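Local structure of alpha-glucosidase ([Eubacterium] rectale, 6PNR) at residues L57-V62 and V69-E74; I77-K82 and I90-K95; W510-M515 and A639-T644. The protein probably hydrolyses alpha-glycosides of sulfoquinovose, the sulfonated sugar of sulfolipids, as a family 31 glycoside hydrolase. All coordinates share one frame; numbering follows the deposited sequence.

Contact 1. Residues L57-V62 and V69-E74; sequences LKLTDV and VRLCFE
Asp61 and Cys72 stand as an antiparallel hydrogen-bonded pair with CA atoms 5.0 Å apart, and Val62 and Leu71 make the non-hydrogen-bonded pair next to it. At that first pair the 57-62 segment carries an extra residue, Thr60 and Asp61 both facing Cys72. The carbonyl O of Cys72 accepts Thr60 N at 3.0 Å and receives weak bonds from Asp61 N and Thr60 OG1, while Cys72 N donates to Asp61 O.

Thr60 also ties the bulge to Glu74, just past the end of the opposite strand. Its OG1 sits between the backbone N and the carbonyl carbon (chi1 55°), where it accepts Glu74 N at 3.1 Å; Thr60 CG2 rests against Glu74 CG. From there the Glu74 side chain, extended beyond CG, crosses obliquely to Lys58. Glu74 OE1 takes the amide N of Lys58 at 2.9 Å in a nearly straight bond (166°), met from above the carboxylate plane. The acid thus serves a backbone amide, and the lysine ammonium leads away from it.

The apolar groups gather about Phe73. Leu57 crosses it at about a right angle, with Leu57 CD1 3.7 Å from Phe73 CB, and Leu59 CD1 lies over one face of the ring. The same Leu59 methyl touches Leu71 CB, beyond which Val62 and Leu71 run side by side. His22 meets the Phe73 ring edge-to-face.

This is a beta hairpin, strands 61-64 and 68-73, entered through a classic beta bulge at the margin of an eight-stranded antiparallel sheet.

Contact 2. Residues I77-K82 and I90-K95; sequences IIAKIK and IDFEQK
Ile78 with Glu93 and Lys80 with Asp91 are the hydrogen-bonded pairs of two antiparallel strands whose axes approach to 4.5 Å at 162°; Ile77 with Gln94, Ala79 with Phe92 and Ile81 with Ile90 are the non-hydrogen-bonded ones. Each hydrogen-bonded pair exchanges two nearly straight bonds, the shortest from Glu93 N to Ile78 O at 2.7 Å.

The face bearing Ile77, Ala79, Ile81, Ile90 and Phe92 is apolar and buried, apart from Gln94 at its end. Ala79 CB, a small group between larger ones, touches Phe92 CE1 obliquely and Ile90 CG2 at 3.9 Å. Ile77 approaches the same ring differently: its CG2, anti to the backbone N, reaches the ring edge near the plane, 3.9 Å from Phe92 CD1. At the other end Ile81 and Ile90 lie side by side and point the same way, Ile81 CG1 against Ile90 CG2. Phe92 continues inward to Phe102, which it meets edge-to-face, and both Phe92 and Ile90 touch Phe104.

On the opposite face polar and aliphatic groups mix. Lys95 bends at chi2 (-62°), which brings its CD 3.8 Å from Ile78 CD1; CG of the lysine also rests on the isoleucine, while Glu93 OE1 approaches the same methyl. Asp91 is held mainly from outside the hairpin, by Gln208 NE2 on its OD1. From two residues beyond its paired Lys80, the Lys82 side chain crosses Asp91 at about a right angle, and Lys82 NZ stays 3.9 Å from Asp91 OD2, a long and probably weak salt bridge.

Strands 77-83 and 87-94 thus form an amphipathic antiparallel hairpin whose apolar face packs on strands 29-41 and 101-107 of a second antiparallel sheet, consistent with the N-terminal beta-sandwich domain of family 31.

Contact 3. Residues W510-M515 and A639-T644; sequences WAEMAM and AELGYT
Glu512 and Thr644 slide past each other in opposite directions, each side chain reaching the other's segment. The glutamate CG lies between its backbone N and carbonyl carbon (chi1 81°), and the chain beyond is extended, carrying the carboxylate to the turn. There Glu512 OE1 accepts Gly642 N at 2.9 Å on the syn side, 34° out of the carboxylate plane. Its OE2 forms a salt bridge with Arg509, which probably helps to fix the carboxylate and also bonds Ala639 O.

Coming the other way, Thr644 OG1 donates to the main-chain O of Glu512 at 2.8 Å, from above the carbonyl plane (52° out of it). Thr644 OG1 also lies 3.3 Å from Glu512 CG, and Met515, running past in the opposite direction, brings its CE 3.5 Å from Thr644 OG1. An alanine in place of Glu512 would probably leave the Gly642 amide and the Arg509 guanidinium without this carboxylate and open a gap beside Thr644.

Gly642 occupies the third position of a type II beta turn, Glu640 to Tyr643; at its backbone angles a CB would jam against the carbonyl O of Leu641, which calls for glycine. Arg546 and Arg543 hold further carbonyls of the turn. Together these bonds help join the C-terminal domain of family 31 to helix 504-514 of its TIM-barrel domain.

How the contacts relate
Contacts 1 and 2 are successive hairpins of one antiparallel sheet, their centres about 9 Å apart. Strands 68-73 and 77-83 join them through probable hydrogen bonds, Val69 O to Ile81 N and Leu71 N to Ala79 O, both 2.8 Å. Contact 3 lies on the opposite side of the chain's centre, centred about 57 Å from the centre of contact 1 and 52 Å from that of contact 2. Contacts 1 and 3 illustrate one principle at two scales: a glutamate carboxylate takes a main-chain amide, beside a hairpin or between domains. None of the three supplies a residue to the inhibitor pocket, but helix 504-514 falls in the chain between the pocket residues Tyr494 and His523.

Contact 1. Residues L57-V62 and V69-E74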
loop_
_atom_site.group_PDB
_atom_site.type_symbol
_atom_site.label_atom_id
_atom_site.label_comp_id
_atom_site.label_asym_id
_atom_site.label_seq_id
_atom_site.Cartn_x
_atom_site.Cartn_y
_atom_site.Cartn_z
ATOM N N LEU A 57 -0.006 -16.924 -25.577
ATOM C CA LEU A 57 -0.635 -17.860 -26.491
ATOM C C LEU A 57 0.209 -18.013 -27.750
ATOM O O LEU A 57 0.868 -17.068 -28.195
ATOM C CB LEU A 57 -2.036 -17.384 -26.866
ATOM C CG LEU A 57 -3.073 -17.366 -25.745
ATOM C CD1 LEU A 57 -4.382 -16.838 -26.296
ATOM C CD2 LEU A 57 -3.243 -18.755 -25.185
ATOM N N LYS A 58 0.175 -19.215 -28.325
ATOM C CA LYS A 58 0.815 -19.501 -29.605
ATOM C C LYS A 58 -0.223 -19.416 -30.714
ATOM O O LYS A 58 -1.307 -19.995 -30.591
ATOM C CB LYS A 58 1.458 -20.889 -29.603
ATOM C CG LYS A 58 2.676 -21.038 -28.716
ATOM C CD LYS A 58 3.241 -22.453 -28.823
ATOM C CE LYS A 58 4.613 -22.564 -28.167
ATOM N NZ LYS A 58 5.683 -21.904 -28.976
ATOM N N LEU A 59 0.107 -18.689 -31.786
ATOM C CA LEU A 59 -0.749 -18.598 -32.972
ATOM C C LEU A 59 -0.549 -19.851 -33.820
ATOM O O LEU A 59 0.514 -20.036 -34.419
ATOM C CB LEU A 59 -0.417 -17.345 -33.780
ATOM C CG LEU A 59 -1.183 -17.099 -35.085
ATOM C CD1 LEU A 59 -2.690 -17.094 -34.872
ATOM C CD2 LEU A 59 -0.734 -15.790 -35.733
ATOM N N THR A 60 -1.572 -20.708 -33.880
ATOM C CA THR A 60 -1.447 -22.004 -34.535
ATOM C C THR A 60 -2.246 -22.142 -35.826
ATOM O O THR A 60 -2.066 -23.135 -36.533
ATOM C CB THR A 60 -1.871 -23.126 -33.577
ATOM O OG1 THR A 60 -3.195 -22.867 -33.099
ATOM C CG2 THR A 60 -0.914 -23.214 -32.402
ATOM N N ASP A 61 -3.125 -21.198 -36.151
ATOM C CA ASP A 61 -3.852 -21.268 -37.411
ATOM C C ASP A 61 -4.361 -19.881 -37.770
ATOM O O ASP A 61 -4.775 -19.112 -36.897
ATOM C CB ASP A 61 -5.020 -22.263 -37.344
ATOM C CG ASP A 61 -5.374 -22.842 -38.715
ATOM O OD1 ASP A 61 -4.570 -22.667 -39.660
ATOM O OD2 ASP A 61 -6.455 -23.464 -38.851
ATOM N N VAL A 62 -4.314 -19.571 -39.059
ATOM C CA VAL A 62 -4.830 -18.323 -39.603
ATOM C C VAL A 62 -5.737 -18.665 -40.775
ATOM O O VAL A 62 -5.349 -19.433 -41.660
ATOM C CB VAL A 62 -3.694 -17.383 -40.053
ATOM C CG1 VAL A 62 -4.265 -16.171 -40.761
ATOM C CG2 VAL A 62 -2.830 -16.967 -38.862
ATOM N N VAL A 69 -10.610 -12.180 -40.588
ATOM C CA VAL A 69 -9.382 -12.927 -40.337
ATOM C C VAL A 69 -9.580 -13.670 -39.029
ATOM O O VAL A 69 -9.899 -13.052 -38.005
ATOM C CB VAL A 69 -8.153 -12.007 -40.265
ATOM C CG1 VAL A 69 -6.933 -12.779 -39.758
ATOM C CG2 VAL A 69 -7.873 -11.378 -41.628
ATOM N N ARG A 70 -9.412 -14.987 -39.058
ATOM C CA ARG A 70 -9.592 -15.817 -37.876
ATOM C C ARG A 70 -8.229 -16.290 -37.379
ATOM O O ARG A 70 -7.498 -16.970 -38.108
ATOM C CB ARG A 70 -10.513 -17.006 -38.166
ATOM C CG ARG A 70 -10.757 -17.887 -36.935
ATOM C CD ARG A 70 -11.531 -19.172 -37.241
ATOM N NE ARG A 70 -12.922 -18.919 -37.615
ATOM C CZ ARG A 70 -13.403 -19.049 -38.849
ATOM N NH1 ARG A 70 -12.607 -19.438 -39.838
ATOM N NH2 ARG A 70 -14.681 -18.795 -39.097
ATOM N N LEU A 71 -7.886 -15.919 -36.141
ATOM C CA LEU A 71 -6.662 -16.359 -35.482
ATOM C C LEU A 71 -7.028 -17.389 -34.419
ATOM O O LEU A 71 -7.736 -17.068 -33.456
ATOM C CB LEU A 71 -5.918 -15.182 -34.850
ATOM C CG LEU A 71 -5.685 -13.917 -35.682
ATOM C CD1 LEU A 71 -4.945 -12.884 -34.856
ATOM C CD2 LEU A 71 -4.916 -14.215 -36.957
ATOM N N CYS A 72 -6.558 -18.622 -34.599
ATOM C CA CYS A 72 -6.719 -19.680 -33.609
ATOM C C CYS A 72 -5.469 -19.756 -32.742
ATOM O O CYS A 72 -4.347 -19.769 -33.265
ATOM C CB CYS A 72 -6.980 -21.028 -34.285
ATOM S SG CYS A 72 -8.402 -21.010 -35.411
ATOM N N PHE A 73 -5.666 -19.792 -31.423
ATOM C CA PHE A 73 -4.584 -19.832 -30.438
ATOM C C PHE A 73 -4.746 -21.119 -29.654
ATOM O O PHE A 73 -5.358 -21.127 -28.582
ATOM C CB PHE A 73 -4.606 -18.624 -29.508
ATOM C CG PHE A 73 -4.399 -17.319 -30.197
ATOM C CD1 PHE A 73 -3.121 -16.862 -30.468
ATOM C CD2 PHE A 73 -5.483 -16.531 -30.551
ATOM C CE1 PHE A 73 -2.928 -15.645 -31.105
ATOM C CE2 PHE A 73 -5.297 -15.324 -31.171
ATOM C CZ PHE A 73 -4.019 -14.873 -31.457
ATOM N N GLU A 74 -4.191 -22.205 -30.193
ATOM C CA GLU A 74 -4.254 -23.518 -29.566
ATOM C C GLU A 74 -5.691 -23.881 -29.220
ATOM O O GLU A 74 -6.607 -23.648 -30.017
ATOM C CB GLU A 74 -3.362 -23.552 -28.322
ATOM C CG GLU A 74 -1.876 -23.463 -28.642
ATOM C CD GLU A 74 -1.051 -22.841 -27.519
ATOM O OE1 GLU A 74 -1.122 -21.600 -27.332
ATOM O OE2 GLU A 74 -0.330 -23.595 -26.829
#

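Contact 2. Residues I77-K82 and I90-K95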
loop_
_atom_site.group_PDB
_atom_site.type_symbol
_atom_site.label_atom_id
_atom_site.label_comp_id
_atom_site.label_asym_id
_atom_site.label_seq_id
_atom_site.Cartn_x
_atom_site.Cartn_y
_atom_site.Cartn_z
ATOM N N ILE A 77 -8.228 -19.728 -27.329
ATOM C CA ILE A 77 -8.904 -18.529 -27.814
ATOM C C ILE A 77 -9.002 -18.587 -29.334
ATOM O O ILE A 77 -8.041 -18.960 -30.015
ATOM C CB ILE A 77 -8.149 -17.248 -27.391
ATOM C CG1 ILE A 77 -8.082 -17.104 -25.864
ATOM C CG2 ILE A 77 -8.768 -16.015 -28.022
ATOM C CD1 ILE A 77 -9.424 -16.881 -25.203
ATOM N N ILE A 78 -10.154 -18.190 -29.869
ATOM C CA ILE A 78 -10.299 -17.878 -31.286
ATOM C C ILE A 78 -10.677 -16.409 -31.405
ATOM O O ILE A 78 -11.640 -15.964 -30.771
ATOM C CB ILE A 78 -11.354 -18.769 -31.969
ATOM C CG1 ILE A 78 -10.987 -20.248 -31.811
ATOM C CG2 ILE A 78 -11.495 -18.378 -33.436
ATOM C CD1 ILE A 78 -12.079 -21.203 -32.249
ATOM N N ALA A 79 -9.921 -15.658 -32.210
ATOM C CA ALA A 79 -10.170 -14.235 -32.418
ATOM C C ALA A 79 -10.576 -13.994 -33.863
ATOM O O ALA A 79 -9.842 -14.369 -34.784
ATOM C CB ALA A 79 -8.940 -13.397 -32.074
ATOM N N LYS A 80 -11.737 -13.360 -34.052
ATOM C CA LYS A 80 -12.268 -12.995 -35.361
ATOM C C LYS A 80 -12.107 -11.492 -35.557
ATOM O O LYS A 80 -12.734 -10.699 -34.844
ATOM C CB LYS A 80 -13.742 -13.374 -35.488
ATOM C CG LYS A 80 -14.041 -14.806 -35.911
ATOM C CD LYS A 80 -15.403 -14.861 -36.625
ATOM C CE LYS A 80 -16.242 -16.079 -36.216
ATOM N NZ LYS A 80 -15.648 -17.384 -36.631
ATOM N N ILE A 81 -11.285 -11.107 -36.526
ATOM C CA ILE A 81 -10.911 -9.720 -36.763
ATOM C C ILE A 81 -11.567 -9.251 -38.056
ATOM O O ILE A 81 -11.396 -9.878 -39.107
ATOM C CB ILE A 81 -9.384 -9.579 -36.835
ATOM C CG1 ILE A 81 -8.765 -10.206 -35.582
ATOM C CG2 ILE A 81 -8.975 -8.119 -37.027
ATOM C CD1 ILE A 81 -7.275 -10.304 -35.614
ATOM N N LYS A 82 -12.316 -8.153 -37.981
ATOM C CA LYS A 82 -13.012 -7.589 -39.134
ATOM C C LYS A 82 -12.742 -6.095 -39.197
ATOM O O LYS A 82 -12.989 -5.384 -38.219
ATOM C CB LYS A 82 -14.514 -7.862 -39.040
ATOM C CG LYS A 82 -14.859 -9.310 -39.304
ATOM C CD LYS A 82 -15.717 -9.932 -38.215
ATOM C CE LYS A 82 -17.202 -9.767 -38.487
ATOM N NZ LYS A 82 -18.022 -10.533 -37.500
ATOM N N ILE A 90 -12.492 -7.088 -32.912
ATOM C CA ILE A 90 -11.917 -8.391 -32.622
ATOM C C ILE A 90 -12.878 -9.095 -31.680
ATOM O O ILE A 90 -13.029 -8.682 -30.527
ATOM C CB ILE A 90 -10.523 -8.281 -31.997
ATOM C CG1 ILE A 90 -9.670 -7.290 -32.786
ATOM C CG2 ILE A 90 -9.868 -9.653 -31.923
ATOM C CD1 ILE A 90 -8.292 -7.092 -32.212
ATOM N N ASP A 91 -13.536 -10.145 -32.164
ATOM C CA ASP A 91 -14.437 -10.946 -31.352
ATOM C C ASP A 91 -13.674 -12.159 -30.838
ATOM O O ASP A 91 -12.974 -12.822 -31.611
ATOM C CB ASP A 91 -15.662 -11.374 -32.164
ATOM C CG ASP A 91 -16.454 -10.186 -32.704
ATOM O OD1 ASP A 91 -16.984 -9.396 -31.892
ATOM O OD2 ASP A 91 -16.539 -10.031 -33.945
ATOM N N PHE A 92 -13.785 -12.428 -29.537
ATOM C CA PHE A 92 -13.034 -13.489 -28.875
ATOM C C PHE A 92 -13.967 -14.617 -28.475
ATOM O O PHE A 92 -14.977 -14.386 -27.801
ATOM C CB PHE A 92 -12.309 -12.976 -27.625
ATOM C CG PHE A 92 -11.236 -11.975 -27.918
ATOM C CD1 PHE A 92 -10.006 -12.385 -28.406
ATOM C CD2 PHE A 92 -11.455 -10.627 -27.711
ATOM C CE1 PHE A 92 -9.023 -11.466 -28.682
ATOM C CE2 PHE A 92 -10.475 -9.704 -27.985
ATOM C CZ PHE A 92 -9.255 -10.121 -28.470
ATOM N N GLU A 93 -13.622 -15.834 -28.880
ATOM C CA GLU A 93 -14.305 -17.034 -28.426
ATOM C C GLU A 93 -13.394 -17.795 -27.472
ATOM O O GLU A 93 -12.237 -18.079 -27.804
ATOM C CB GLU A 93 -14.704 -17.918 -29.608
ATOM C CG GLU A 93 -15.531 -19.126 -29.207
ATOM C CD GLU A 93 -15.948 -19.970 -30.400
ATOM O OE1 GLU A 93 -15.666 -19.564 -31.551
ATOM O OE2 GLU A 93 -16.559 -21.039 -30.177
ATOM N N GLN A 94 -13.916 -18.125 -26.298
ATOM C CA GLN A 94 -13.153 -18.828 -25.274
ATOM C C GLN A 94 -13.345 -20.333 -25.428
ATOM O O GLN A 94 -14.463 -20.840 -25.280
ATOM C CB GLN A 94 -13.591 -18.366 -23.887
ATOM C CG GLN A 94 -13.082 -19.213 -22.734
ATOM C CD GLN A 94 -13.389 -18.572 -21.392
ATOM O OE1 GLN A 94 -14.054 -17.537 -21.329
ATOM N NE2 GLN A 94 -12.895 -19.174 -20.316
ATOM N N LYS A 95 -12.248 -21.045 -25.703
ATOM C CA LYS A 95 -12.253 -22.490 -25.910
ATOM C C LYS A 95 -11.783 -23.282 -24.695
ATOM O O LYS A 95 -11.847 -24.516 -24.718
ATOM C CB LYS A 95 -11.367 -22.854 -27.116
ATOM C CG LYS A 95 -11.736 -22.143 -28.424
ATOM C CD LYS A 95 -13.143 -22.506 -28.884
ATOM C CE LYS A 95 -13.321 -24.015 -29.027
ATOM N NZ LYS A 95 -14.752 -24.393 -29.206
HETATM O O HOH W 1 -14.994 -8.860 -35.375
#

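Contact 3. Residues W510-M515 and A639-T644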
loop_
_atom_site.group_PDB
_atom_site.type_symbol
_atom_site.label_atom_id
_atom_site.label_comp_id
_atom_site.label_asym_id
_atom_site.label_seq_id
_atom_site.Cartn_x
_atom_site.Cartn_y
_atom_site.Cartn_z
ATOM N N TRP A 510 -14.185 28.427 -6.605
ATOM C CA TRP A 510 -14.942 27.377 -7.287
ATOM C C TRP A 510 -16.057 27.964 -8.144
ATOM O O TRP A 510 -16.301 27.498 -9.263
ATOM C CB TRP A 510 -15.521 26.394 -6.263
ATOM C CG TRP A 510 -15.534 24.921 -6.694
ATOM C CD1 TRP A 510 -16.150 24.379 -7.788
ATOM C CD2 TRP A 510 -14.943 23.821 -5.979
ATOM N NE1 TRP A 510 -15.955 23.007 -7.810
ATOM C CE2 TRP A 510 -15.225 22.645 -6.706
ATOM C CE3 TRP A 510 -14.179 23.726 -4.804
ATOM C CZ2 TRP A 510 -14.767 21.389 -6.302
ATOM C CZ3 TRP A 510 -13.727 22.477 -4.399
ATOM C CH2 TRP A 510 -14.026 21.323 -5.149
ATOM N N ALA A 511 -16.754 28.984 -7.639
ATOM C CA ALA A 511 -17.853 29.562 -8.404
ATOM C C ALA A 511 -17.358 30.249 -9.683
ATOM O O ALA A 511 -18.042 30.217 -10.716
ATOM C CB ALA A 511 -18.636 30.530 -7.523
ATOM N N GLU A 512 -16.174 30.869 -9.640
ATOM C CA GLU A 512 -15.674 31.585 -10.813
ATOM C C GLU A 512 -15.161 30.634 -11.892
ATOM O O GLU A 512 -15.017 31.048 -13.052
ATOM C CB GLU A 512 -14.579 32.589 -10.411
ATOM C CG GLU A 512 -13.182 32.012 -10.221
ATOM C CD GLU A 512 -12.194 33.019 -9.622
ATOM O OE1 GLU A 512 -12.599 33.814 -8.745
ATOM O OE2 GLU A 512 -11.012 33.015 -10.025
ATOM N N MET A 513 -14.898 29.374 -11.541
ATOM C CA MET A 513 -14.700 28.333 -12.547
ATOM C C MET A 513 -16.033 27.828 -13.075
ATOM O O MET A 513 -16.213 27.675 -14.295
ATOM C CB MET A 513 -13.900 27.165 -11.957
ATOM C CG MET A 513 -13.985 25.885 -12.795
ATOM S SD MET A 513 -12.929 24.536 -12.225
ATOM C CE MET A 513 -13.848 23.986 -10.779
ATOM N N ALA A 514 -16.984 27.596 -12.162
ATOM C CA ALA A 514 -18.260 26.991 -12.518
ATOM C C ALA A 514 -19.049 27.840 -13.509
ATOM O O ALA A 514 -19.839 27.294 -14.292
ATOM C CB ALA A 514 -19.089 26.749 -11.253
ATOM N N MET A 515 -18.861 29.167 -13.500
ATOM C CA MET A 515 -19.594 29.974 -14.468
ATOM C C MET A 515 -19.131 29.728 -15.896
ATOM O O MET A 515 -19.838 30.123 -16.822
ATOM C CB MET A 515 -19.503 31.468 -14.130
ATOM C CG MET A 515 -18.109 32.065 -14.186
ATOM S SD MET A 515 -18.142 33.783 -13.600
ATOM C CE MET A 515 -16.461 34.313 -13.927
ATOM N N ALA A 639 -5.173 38.000 -11.530
ATOM C CA ALA A 639 -6.220 37.010 -11.308
ATOM C C ALA A 639 -6.745 37.143 -9.879
ATOM O O ALA A 639 -6.736 36.201 -9.088
ATOM C CB ALA A 639 -5.691 35.606 -11.594
ATOM N N GLU A 640 -7.197 38.344 -9.529
ATOM C CA GLU A 640 -7.818 38.545 -8.234
ATOM C C GLU A 640 -9.129 37.759 -8.162
ATOM O O GLU A 640 -9.671 37.296 -9.174
ATOM C CB GLU A 640 -8.065 40.035 -7.970
ATOM C CG GLU A 640 -6.832 40.940 -8.132
ATOM C CD GLU A 640 -5.813 40.826 -6.990
ATOM O OE1 GLU A 640 -6.099 40.203 -5.937
ATOM O OE2 GLU A 640 -4.703 41.380 -7.153
ATOM N N LEU A 641 -9.627 37.607 -6.935
ATOM C CA LEU A 641 -10.875 36.903 -6.682
ATOM C C LEU A 641 -11.987 37.488 -7.536
ATOM O O LEU A 641 -12.247 38.693 -7.490
ATOM C CB LEU A 641 -11.212 37.007 -5.196
ATOM C CG LEU A 641 -11.848 35.813 -4.492
ATOM C CD1 LEU A 641 -11.307 34.502 -5.016
ATOM C CD2 LEU A 641 -11.590 35.928 -3.004
ATOM N N GLY A 642 -12.613 36.637 -8.350
ATOM C CA GLY A 642 -13.656 37.067 -9.265
ATOM C C GLY A 642 -13.203 37.265 -10.697
ATOM O O GLY A 642 -14.041 37.526 -11.566
ATOM N N TYR A 643 -11.915 37.130 -10.979
ATOM C CA TYR A 643 -11.374 37.412 -12.305
ATOM C C TYR A 643 -10.678 36.162 -12.830
ATOM O O TYR A 643 -9.448 36.109 -12.931
ATOM C CB TYR A 643 -10.452 38.634 -12.241
ATOM C CG TYR A 643 -11.235 39.865 -11.844
ATOM C CD1 TYR A 643 -11.860 40.659 -12.803
ATOM C CD2 TYR A 643 -11.401 40.206 -10.506
ATOM C CE1 TYR A 643 -12.604 41.772 -12.438
ATOM C CE2 TYR A 643 -12.142 41.317 -10.138
ATOM C CZ TYR A 643 -12.740 42.095 -11.107
ATOM O OH TYR A 643 -13.475 43.201 -10.738
ATOM N N THR A 644 -11.484 35.159 -13.171
ATOM C CA THR A 644 -10.974 33.899 -13.692
ATOM C C THR A 644 -9.983 34.154 -14.827
ATOM O O THR A 644 -10.241 34.999 -15.689
ATOM C CB THR A 644 -12.132 33.047 -14.227
ATOM O OG1 THR A 644 -13.242 33.135 -13.330
ATOM C CG2 THR A 644 -11.714 31.591 -14.388
#